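Side-chain contacts in ATP-dependent helicase FUN30 (Saccharomyces cerevisiae S288c, PDB 5GN1), which uses ATP hydrolysis to remodel nucleosomes, promoting DNA end resection at double-strand breaks and heterochromatin organisation, this chain being the C-terminal part of its ATPase domain: residues Thr212-Leu215 against Asp216-Met220; Asn59-Gln62 against Lys63-Asp67; Asn144-Tyr147 against Ile148-Asp151. One frame throughout, in Å; residues are numbered along the deposited sequence.

Contact 1: Thr212-Leu215 against Asp216-Met220; sequences TQVL and DILEM
The carboxylate of Asp216 turns one flat face to the carbonyl oxygen of Thr212, one helical turn back: Thr212 O stands almost directly over Asp216 CG at 3.3 Å. Acceptors meet there without a bond; Thr212 O takes its hydrogen bond from Asp216 N. At the ends the partners are polar. OD2 accepts a hydrogen bond from a water at 2.8 Å, and this water also reaches Thr212 OG1 at 2.9 Å, while OD1 forms a salt bridge with Arg231, which Glu219 grips as well. With CG beside the backbone N (chi1 -59°), the carboxylate folds back over the preceding turn to meet the water. With an alanine here, the water bridge to Thr212 would probably be lost, and with it one of the two carboxylate partners named for Arg231. Val214 and Leu218 lie side by side and point the same way, CG1 of Val214 lying 4.1 Å from CD1 of Leu218. A backbone hydrogen bond, Leu218 N to Val214 O at 2.8 Å, joins the same two residues. Val214, Leu215 and Leu218 face strand 205-209 while Ile217 meets Phe158, in the beta-alpha-beta crossover from strand 205-209 to strand 229-232 of a RecA-like helicase lobe.

Contact 2: Asn59-Gln62 against Lys63-Asp67; sequences NAIQ and KKIYD
This is a helix start closed by a capping box: Asn59-Gln62 runs straight into Lys63-Asp67 at the head of helix 60-82, just after strand 49-56, and at the N-cap Asn59 O accepts from Lys63 N at 2.8 Å. The box itself is reciprocal. Asn59 OD1 accepts from Gln62 N at 2.8 Å, the N-H pointing nearly straight at the oxygen (167°). With CG set between the backbone N and the carbonyl carbon (chi1 76°), the Asn59 amide turns OD1 to that N-H. In return Gln62 OE1 receives Asn59 N at 3.0 Å, the donor standing well above the plane of the Gln62 amide. OE1 is held a second time by Gly185 N, and NE2 is bonded to Ala110 O; this buried amide is thus gripped at both ends, which should fix its rotation. Lys63 bends at chi3 and chi4, its CE passing 4.0 Å from Asn59 O, and curls back to give its ammonium group to Leu58 O. Further on, Tyr66 CB rests 3.3 Å from Gln62 O, and the backbone bond Tyr66 N to Gln62 O is short at 2.7 Å. The apolar share is slight: Ile61 CG2 and Ile65 CD1 are 4.4 Å apart. Ile65 and Tyr66 pack against Ala110 at the end of helix 100-110, and the hydroxyl of Tyr66 is bonded to Ile315 N, where helix 315-322 begins; the helix start is therefore tied both to its helical neighbour and to the segment that follows strand 304-311.

Contact 3: Asn144-Tyr147 against Ile148-Asp151; sequences NKEY and IKED
Two backbone N-H groups converge on the carbonyl oxygen of Asn144, the N-cap of helix 145-153: Ile148 N approaches it at 3.2 Å in a nearly linear bond (173°), and Tyr147 N adds a weak one. Ile148 CG1 also comes within 3.5 Å of Asn144 O, brought there by a first torsion that sets CG1 beside its own backbone N (chi1 -58°). Asn144 OD1 lies 3.3 Å above the plane of the Tyr147 ring, offset toward its rim. One residue on, Lys145 O accepts Lys149 N at 3.1 Å. The following step is looser: the bond from Glu150 N to Glu146 O is weak, and Glu150 CB lies 3.2 Å from the same oxygen. Regular pairing returns with Asp151 N on Tyr147 O at 3.0 Å. The carboxylate of Asp151 bends back toward that carbonyl, but as an acceptor facing an acceptor it adds no bond there. Glu146 and Lys149 carry opposite charges on the same side of the helix, yet OE1 of Glu146 stays 4.7 Å from NZ of Lys149, too far for a salt bridge. The ammonium group of Lys149 is instead bonded to Thr127, that of Lys145 pairs with Asp131, and Ile148 packs on Ile133, so the two lysines and Ile148 all engage helix 123-133. Tyr147, Ile148, Glu150 and Asp151 touch crystal neighbours, and their conformations may partly reflect the lattice. The chemistry is thus that of a surface helix whose turns are joined by main-chain bonds, while its lysines are spent on an adjoining helix; the attraction between Glu146 and Lys149 is probably mild and softened by solvent.

All three contacts are local, each within a single helix, and no two touch. Contact 1 sits nearest the middle of the chain, its apolar face on the central sheet and its charged face answered by an arginine of an edge strand. Contact 2 is intermediate, about 20 Å from contact 1 between centres: one buried flank is bonded to other parts of the chain, and exposed lysines line the other. Contact 3 is the surface case, with centres about 26 Å and 29 Å from those of contacts 1 and 2. Contacts 2 and 3 both begin at an asparagine N-cap, but a side-chain capping box closes contact 2, whereas at contact 3 OD1 of Asn144 lies over the Tyr147 ring.

Contact 1: Thr212-Leu215 against Asp216-Met220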
loop_
_atom_site.group_PDB
_atom_site.type_symbol
_atom_site.label_atom_id
_atom_site.label_comp_id
_atom_site.label_asym_id
_atom_site.label_seq_id
_atom_site.Cartn_x
_atom_site.Cartn_y
_atom_site.Cartn_z
ATOM N N THR A 212 -5.234 -0.938 -2.044
ATOM C CA THR A 212 -5.388 -2.214 -2.744
ATOM C C THR A 212 -4.122 -2.604 -3.490
ATOM O O THR A 212 -3.833 -3.798 -3.635
ATOM C CB THR A 212 -6.574 -2.168 -3.714
ATOM O OG1 THR A 212 -6.491 -0.991 -4.522
ATOM C CG2 THR A 212 -7.890 -2.175 -2.944
ATOM N N GLN A 213 -3.345 -1.615 -3.959
ATOM C CA GLN A 213 -2.059 -1.909 -4.596
ATOM C C GLN A 213 -1.105 -2.617 -3.642
ATOM O O GLN A 213 -0.302 -3.466 -4.061
ATOM C CB GLN A 213 -1.411 -0.622 -5.091
ATOM C CG GLN A 213 -2.084 0.080 -6.249
ATOM C CD GLN A 213 -1.446 1.444 -6.494
ATOM O OE1 GLN A 213 -1.545 2.351 -5.659
ATOM N NE2 GLN A 213 -0.779 1.588 -7.625
ATOM N N VAL A 214 -1.140 -2.245 -2.363
ATOM C CA VAL A 214 -0.341 -2.959 -1.370
ATOM C C VAL A 214 -0.839 -4.391 -1.204
ATOM O O VAL A 214 -0.035 -5.323 -1.121
ATOM C CB VAL A 214 -0.329 -2.189 -0.036
ATOM C CG1 VAL A 214 0.182 -3.079 1.117
ATOM C CG2 VAL A 214 0.523 -0.919 -0.165
ATOM N N LEU A 215 -2.165 -4.595 -1.162
ATOM C CA LEU A 215 -2.703 -5.958 -1.076
ATOM C C LEU A 215 -2.231 -6.828 -2.243
ATOM O O LEU A 215 -1.874 -8.002 -2.056
ATOM C CB LEU A 215 -4.233 -5.918 -1.024
ATOM C CG LEU A 215 -4.805 -5.268 0.250
ATOM C CD1 LEU A 215 -6.311 -5.272 0.257
ATOM C CD2 LEU A 215 -4.271 -5.980 1.505
ATOM N N ASP A 216 -2.222 -6.270 -3.457
ATOM C CA ASP A 216 -1.702 -6.998 -4.613
ATOM C C ASP A 216 -0.249 -7.405 -4.403
ATOM O O ASP A 216 0.148 -8.535 -4.724
ATOM C CB ASP A 216 -1.834 -6.136 -5.882
ATOM C CG ASP A 216 -3.283 -5.731 -6.194
ATOM O OD1 ASP A 216 -4.225 -6.398 -5.713
ATOM O OD2 ASP A 216 -3.484 -4.749 -6.949
ATOM N N ILE A 217 0.570 -6.495 -3.883
ATOM C CA ILE A 217 1.974 -6.837 -3.673
ATOM C C ILE A 217 2.098 -7.916 -2.613
ATOM O O ILE A 217 2.921 -8.835 -2.730
ATOM C CB ILE A 217 2.787 -5.591 -3.286
ATOM C CG1 ILE A 217 2.825 -4.594 -4.442
ATOM C CG2 ILE A 217 4.197 -6.000 -2.906
ATOM C CD1 ILE A 217 3.360 -3.211 -4.033
ATOM N N LEU A 218 1.302 -7.803 -1.548
ATOM C CA LEU A 218 1.386 -8.762 -0.450
ATOM C C LEU A 218 1.050 -10.166 -0.907
ATOM O O LEU A 218 1.556 -11.135 -0.335
ATOM C CB LEU A 218 0.457 -8.343 0.695
ATOM C CG LEU A 218 0.908 -7.196 1.589
ATOM C CD1 LEU A 218 -0.156 -6.867 2.635
ATOM C CD2 LEU A 218 2.233 -7.541 2.262
ATOM N N GLU A 219 0.208 -10.307 -1.937
ATOM C CA GLU A 219 -0.115 -11.648 -2.410
ATOM C C GLU A 219 1.143 -12.371 -2.891
ATOM O O GLU A 219 1.333 -13.559 -2.609
ATOM C CB GLU A 219 -1.179 -11.575 -3.507
ATOM C CG GLU A 219 -2.555 -11.119 -2.998
ATOM C CD GLU A 219 -3.648 -11.347 -4.045
ATOM O OE1 GLU A 219 -3.368 -12.042 -5.032
ATOM O OE2 GLU A 219 -4.777 -10.838 -3.895
ATOM N N MET A 220 2.045 -11.656 -3.576
ATOM C CA MET A 220 3.289 -12.289 -4.009
ATOM C C MET A 220 4.234 -12.518 -2.840
ATOM O O MET A 220 4.912 -13.551 -2.786
ATOM C CB MET A 220 3.971 -11.452 -5.089
ATOM C CG MET A 220 3.159 -11.334 -6.357
ATOM S SD MET A 220 4.234 -10.887 -7.736
ATOM C CE MET A 220 5.184 -12.399 -7.904
HETATM O O HOH W 1 -5.220 -2.565 -6.553
#

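Contact 2: Asn59-Gln62 against Lys63-Asp67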
loop_
_atom_site.group_PDB
_atom_site.type_symbol
_atom_site.label_atom_id
_atom_site.label_comp_id
_atom_site.label_asym_id
_atom_site.label_seq_id
_atom_site.Cartn_x
_atom_site.Cartn_y
_atom_site.Cartn_z
ATOM N N ASN A 59 14.504 1.082 3.227
ATOM C CA ASN A 59 15.690 0.465 2.659
ATOM C C ASN A 59 16.317 1.421 1.631
ATOM O O ASN A 59 15.882 2.567 1.454
ATOM C CB ASN A 59 15.364 -0.933 2.121
ATOM C CG ASN A 59 14.596 -0.934 0.783
ATOM O OD1 ASN A 59 14.333 0.097 0.163
ATOM N ND2 ASN A 59 14.220 -2.132 0.353
ATOM N N ALA A 60 17.389 0.969 0.982
ATOM C CA ALA A 60 18.139 1.855 0.091
ATOM C C ALA A 60 17.280 2.331 -1.078
ATOM O O ALA A 60 17.269 3.525 -1.409
ATOM C CB ALA A 60 19.391 1.146 -0.422
ATOM N N ILE A 61 16.560 1.404 -1.720
ATOM C CA ILE A 61 15.699 1.757 -2.847
ATOM C C ILE A 61 14.630 2.751 -2.419
ATOM O O ILE A 61 14.342 3.722 -3.134
ATOM C CB ILE A 61 15.054 0.497 -3.454
ATOM C CG1 ILE A 61 16.070 -0.625 -3.644
ATOM C CG2 ILE A 61 14.353 0.851 -4.757
ATOM C CD1 ILE A 61 15.412 -2.000 -3.769
ATOM N N GLN A 62 14.013 2.521 -1.247
ATOM C CA GLN A 62 12.994 3.436 -0.744
ATOM C C GLN A 62 13.581 4.800 -0.423
ATOM O O GLN A 62 12.947 5.829 -0.679
ATOM C CB GLN A 62 12.329 2.869 0.514
ATOM C CG GLN A 62 11.547 1.578 0.330
ATOM C CD GLN A 62 11.105 1.021 1.672
ATOM O OE1 GLN A 62 11.813 0.213 2.283
ATOM N NE2 GLN A 62 9.971 1.500 2.167
ATOM N N LYS A 63 14.773 4.828 0.179
ATOM C CA LYS A 63 15.398 6.102 0.519
ATOM C C LYS A 63 15.587 6.967 -0.724
ATOM O O LYS A 63 15.325 8.172 -0.692
ATOM C CB LYS A 63 16.737 5.854 1.217
ATOM C CG LYS A 63 17.062 6.835 2.344
ATOM C CD LYS A 63 18.350 6.440 3.082
ATOM C CE LYS A 63 18.349 4.955 3.517
ATOM N NZ LYS A 63 17.557 4.661 4.766
ATOM N N LYS A 64 16.039 6.362 -1.828
ATOM C CA LYS A 64 16.212 7.103 -3.077
ATOM C C LYS A 64 14.890 7.685 -3.568
ATOM O O LYS A 64 14.817 8.861 -3.949
ATOM C CB LYS A 64 16.827 6.195 -4.144
ATOM C CG LYS A 64 18.315 5.906 -3.925
ATOM C CD LYS A 64 18.988 5.437 -5.217
ATOM C CE LYS A 64 20.407 4.936 -4.976
ATOM N NZ LYS A 64 21.047 4.458 -6.237
ATOM N N ILE A 65 13.833 6.864 -3.574
ATOM C CA ILE A 65 12.517 7.321 -4.019
ATOM C C ILE A 65 11.986 8.409 -3.093
ATOM O O ILE A 65 11.478 9.439 -3.549
ATOM C CB ILE A 65 11.538 6.132 -4.101
ATOM C CG1 ILE A 65 11.970 5.135 -5.175
ATOM C CG2 ILE A 65 10.116 6.625 -4.335
ATOM C CD1 ILE A 65 11.161 3.845 -5.178
ATOM N N TYR A 66 12.089 8.197 -1.774
ATOM C CA TYR A 66 11.602 9.188 -0.820
ATOM C C TYR A 66 12.323 10.526 -0.992
ATOM O O TYR A 66 11.690 11.589 -0.993
ATOM C CB TYR A 66 11.768 8.650 0.612
ATOM C CG TYR A 66 10.896 9.320 1.644
ATOM C CD1 TYR A 66 11.299 10.482 2.270
ATOM C CD2 TYR A 66 9.666 8.777 2.002
ATOM C CE1 TYR A 66 10.497 11.106 3.211
ATOM C CE2 TYR A 66 8.869 9.379 2.942
ATOM C CZ TYR A 66 9.288 10.552 3.542
ATOM O OH TYR A 66 8.491 11.176 4.473
ATOM N N ASP A 67 13.652 10.486 -1.134
ATOM C CA ASP A 67 14.435 11.712 -1.269
ATOM C C ASP A 67 14.049 12.481 -2.532
ATOM O O ASP A 67 13.984 13.714 -2.512
ATOM C CB ASP A 67 15.930 11.385 -1.287
ATOM C CG ASP A 67 16.485 10.991 0.088
ATOM O OD1 ASP A 67 15.828 11.247 1.120
ATOM O OD2 ASP A 67 17.604 10.425 0.124
#

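Contact 3: Asn144-Tyr147 against Ile148-Asp151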
loop_
_atom_site.group_PDB
_atom_site.type_symbol
_atom_site.label_atom_id
_atom_site.label_comp_id
_atom_site.label_asym_id
_atom_site.label_seq_id
_atom_site.Cartn_x
_atom_site.Cartn_y
_atom_site.Cartn_z
ATOM N N ASN A 144 -1.740 2.152 -31.162
ATOM C CA ASN A 144 -0.796 3.214 -31.456
ATOM C C ASN A 144 0.356 3.113 -30.471
ATOM O O ASN A 144 0.168 2.728 -29.314
ATOM C CB ASN A 144 -1.462 4.584 -31.377
ATOM C CG ASN A 144 -0.552 5.696 -31.871
ATOM O OD1 ASN A 144 -0.020 6.478 -31.082
ATOM N ND2 ASN A 144 -0.358 5.764 -33.184
ATOM N N LYS A 145 1.561 3.329 -30.923
ATOM C CA LYS A 145 2.627 3.113 -30.004
ATOM C C LYS A 145 2.773 4.173 -28.988
ATOM O O LYS A 145 2.954 3.828 -27.865
ATOM C CB LYS A 145 3.919 2.765 -30.703
ATOM C CG LYS A 145 3.879 1.416 -31.406
ATOM C CD LYS A 145 5.163 1.025 -32.153
ATOM C CE LYS A 145 5.002 -0.355 -32.791
ATOM N NZ LYS A 145 6.149 -0.874 -33.572
ATOM N N GLU A 146 2.712 5.438 -29.343
ATOM C CA GLU A 146 2.802 6.436 -28.301
ATOM C C GLU A 146 1.584 6.427 -27.392
ATOM O O GLU A 146 1.587 7.132 -26.381
ATOM C CB GLU A 146 3.039 7.801 -28.949
ATOM C CG GLU A 146 4.337 7.776 -29.740
ATOM C CD GLU A 146 5.509 7.336 -28.870
ATOM O OE1 GLU A 146 5.984 8.160 -28.061
ATOM O OE2 GLU A 146 5.931 6.163 -28.972
ATOM N N TYR A 147 0.572 5.611 -27.699
ATOM C CA TYR A 147 -0.599 5.470 -26.840
ATOM C C TYR A 147 -0.374 4.407 -25.764
ATOM O O TYR A 147 -0.553 4.688 -24.574
ATOM C CB TYR A 147 -1.856 5.149 -27.673
ATOM C CG TYR A 147 -2.408 6.336 -28.471
ATOM C CD1 TYR A 147 -1.737 7.557 -28.503
ATOM C CD2 TYR A 147 -3.610 6.237 -29.172
ATOM C CE1 TYR A 147 -2.231 8.632 -29.226
ATOM C CE2 TYR A 147 -4.119 7.318 -29.893
ATOM C CZ TYR A 147 -3.424 8.511 -29.910
ATOM O OH TYR A 147 -3.906 9.591 -30.612
ATOM N N ILE A 148 0.030 3.195 -26.159
ATOM C CA ILE A 148 0.310 2.157 -25.168
ATOM C C ILE A 148 1.461 2.575 -24.260
ATOM O O ILE A 148 1.464 2.276 -23.058
ATOM C CB ILE A 148 0.598 0.814 -25.855
ATOM C CG1 ILE A 148 -0.591 0.434 -26.715
ATOM C CG2 ILE A 148 0.949 -0.268 -24.842
ATOM C CD1 ILE A 148 -1.722 -0.033 -25.892
ATOM N N LYS A 149 2.453 3.271 -24.817
ATOM C CA LYS A 149 3.606 3.664 -24.016
ATOM C C LYS A 149 3.242 4.779 -23.051
ATOM O O LYS A 149 3.736 4.813 -21.918
ATOM C CB LYS A 149 4.766 4.088 -24.916
ATOM C CG LYS A 149 6.056 4.333 -24.155
ATOM C CD LYS A 149 7.173 4.852 -25.051
ATOM C CE LYS A 149 8.051 5.851 -24.302
ATOM N NZ LYS A 149 9.206 6.319 -25.122
ATOM N N GLU A 150 2.384 5.707 -23.477
ATOM C CA GLU A 150 1.890 6.709 -22.543
ATOM C C GLU A 150 1.095 6.059 -21.417
ATOM O O GLU A 150 1.212 6.467 -20.259
ATOM C CB GLU A 150 1.036 7.743 -23.268
ATOM C CG GLU A 150 0.867 9.037 -22.492
ATOM C CD GLU A 150 -0.093 9.998 -23.167
ATOM O OE1 GLU A 150 -0.764 9.579 -24.140
ATOM O OE2 GLU A 150 -0.169 11.169 -22.731
ATOM N N ASP A 151 0.275 5.053 -21.743
ATOM C CA ASP A 151 -0.451 4.308 -20.717
ATOM C C ASP A 151 0.514 3.652 -19.739
ATOM O O ASP A 151 0.324 3.721 -18.519
ATOM C CB ASP A 151 -1.352 3.246 -21.358
ATOM C CG ASP A 151 -2.682 3.811 -21.862
ATOM O OD1 ASP A 151 -2.867 5.051 -21.853
ATOM O OD2 ASP A 151 -3.535 3.005 -22.286
#